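Long-range contact in 4-phosphoerythronate dehydrogenase (PDB 4PRK), which probably reduces pyruvate to D-lactate with NADH, as a D-isomer-specific 2-hydroxyacid dehydrogenase with a Rossmann-type nucleotide-binding domain: residues A17-K22 against M307-L312. Sequence-based numbering, arbitrary orientation.
Sequences AATEKK and MIEISL
The carboxylate of E309 reaches from helix 301-319 to helix 10-23 and meets two side chains one turn apart, T19 and K22. E309 OE1 accepts a hydrogen bond from K22 NZ at 2.8 Å, part of a salt bridge, through its syn lone pair. The other oxygen, E309 OE2, lies 3.2 Å from T19 OG1, whose hydroxyl also has the backbone carbonyl of L15 as a hydrogen-bond partner. K22 runs fully extended, CG anti to the backbone N (chi1 173°), and crosses the glutamate at about a right angle, so its CD carbon rests against both carboxylate oxygens. T19 OG1 sits beside its own backbone N (chi1 -63°) and CG2 is anti to it; T19 CG2 packs 3.5 Å from L312 CD2 and 4.1 Å from I308 CG2. The helix segments run in roughly the same direction, at 33°, with axes 11.3 Å apart at closest approach, a separation bridged by side chains. F23, at the end of helix 10-23, touches E309 and L312; L27 of strand 26-30 touches T19 and L312, tying both helices to the five-stranded parallel sheet. An alanine at E309 would remove the salt bridge and the OE2-OG1 approach, and would probably loosen the join, leaving mainly methyl packing. Pairing with the exposed lysine would probably favour an ionised carboxylate on this otherwise largely buried glutamate.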
# COMPACT_ATOMS: atom_id res chain seq x y z
N ALA A 17 -26.60 23.32 -7.03
CA ALA A 17 -26.13 24.64 -7.32
C ALA A 17 -24.68 24.54 -7.68
O ALA A 17 -24.23 25.23 -8.57
CB ALA A 17 -26.33 25.53 -6.11
N ALA A 18 -23.93 23.69 -7.00
CA ALA A 18 -22.49 23.60 -7.28
C ALA A 18 -22.28 23.03 -8.69
O ALA A 18 -21.32 23.38 -9.38
CB ALA A 18 -21.79 22.73 -6.25
N THR A 19 -23.18 22.15 -9.10
CA THR A 19 -23.03 21.50 -10.40
C THR A 19 -23.32 22.51 -11.51
O THR A 19 -22.61 22.55 -12.54
CB THR A 19 -23.93 20.24 -10.48
OG1 THR A 19 -23.51 19.29 -9.49
CG2 THR A 19 -23.82 19.63 -11.85
N GLU A 20 -24.33 23.35 -11.27
CA GLU A 20 -24.63 24.44 -12.21
C GLU A 20 -23.38 25.28 -12.44
O GLU A 20 -22.92 25.45 -13.57
CB GLU A 20 -25.81 25.26 -11.71
CG GLU A 20 -27.11 24.49 -11.94
CD GLU A 20 -28.38 25.14 -11.39
OE1 GLU A 20 -28.40 25.76 -10.31
OE2 GLU A 20 -29.41 24.95 -12.03
N LYS A 21 -22.82 25.76 -11.35
CA LYS A 21 -21.62 26.58 -11.43
C LYS A 21 -20.49 25.82 -12.13
O LYS A 21 -19.85 26.38 -13.01
CB LYS A 21 -21.15 27.04 -10.05
CG LYS A 21 -19.80 27.76 -10.10
CD LYS A 21 -19.31 28.21 -8.73
CE LYS A 21 -19.21 27.03 -7.78
NZ LYS A 21 -18.39 27.33 -6.57
N LYS A 22 -20.28 24.56 -11.76
CA LYS A 22 -19.22 23.76 -12.38
C LYS A 22 -19.45 23.50 -13.87
O LYS A 22 -18.52 23.58 -14.66
CB LYS A 22 -19.04 22.45 -11.65
CG LYS A 22 -18.08 21.47 -12.31
CD LYS A 22 -18.03 20.22 -11.42
CE LYS A 22 -17.11 19.15 -11.96
NZ LYS A 22 -16.68 18.27 -10.85
N MET A 307 -23.14 10.31 -10.27
CA MET A 307 -24.36 9.94 -10.96
C MET A 307 -24.97 11.12 -11.71
O MET A 307 -25.51 10.95 -12.81
CB MET A 307 -25.37 9.34 -9.99
CG MET A 307 -25.02 7.91 -9.57
SD MET A 307 -26.17 7.18 -8.36
CE MET A 307 -25.06 6.61 -7.08
N ILE A 308 -24.88 12.31 -11.12
CA ILE A 308 -25.33 13.54 -11.78
C ILE A 308 -24.32 13.97 -12.83
O ILE A 308 -24.68 14.15 -14.01
CB ILE A 308 -25.54 14.63 -10.73
CG1 ILE A 308 -26.85 14.37 -9.99
CG2 ILE A 308 -25.57 16.00 -11.37
CD1 ILE A 308 -26.96 15.11 -8.68
N GLU A 309 -23.05 14.13 -12.44
CA GLU A 309 -22.12 14.79 -13.34
C GLU A 309 -21.68 13.94 -14.55
O GLU A 309 -21.38 14.51 -15.63
CB GLU A 309 -20.92 15.38 -12.58
CG GLU A 309 -21.38 16.45 -11.62
CD GLU A 309 -20.25 17.20 -10.97
OE1 GLU A 309 -19.05 16.91 -11.27
OE2 GLU A 309 -20.58 18.11 -10.18
N ILE A 310 -21.65 12.61 -14.39
CA ILE A 310 -21.31 11.76 -15.52
C ILE A 310 -22.45 11.69 -16.57
O ILE A 310 -22.17 11.84 -17.77
CB ILE A 310 -20.87 10.34 -15.09
CG1 ILE A 310 -19.51 10.44 -14.33
CG2 ILE A 310 -20.73 9.44 -16.32
CD1 ILE A 310 -18.99 9.14 -13.72
N SER A 311 -23.69 11.49 -16.14
CA SER A 311 -24.81 11.57 -17.06
C SER A 311 -24.93 12.98 -17.73
O SER A 311 -24.96 13.11 -18.98
CB SER A 311 -26.08 11.18 -16.31
OG SER A 311 -26.35 12.04 -15.21
N LEU A 312 -24.92 14.02 -16.90
CA LEU A 312 -25.00 15.42 -17.36
C LEU A 312 -24.00 15.66 -18.51
O LEU A 312 -24.37 16.20 -19.55
CB LEU A 312 -24.69 16.40 -16.16
CG LEU A 312 -24.63 17.92 -16.45
CD1 LEU A 312 -25.98 18.38 -16.99
CD2 LEU A 312 -24.21 18.81 -15.26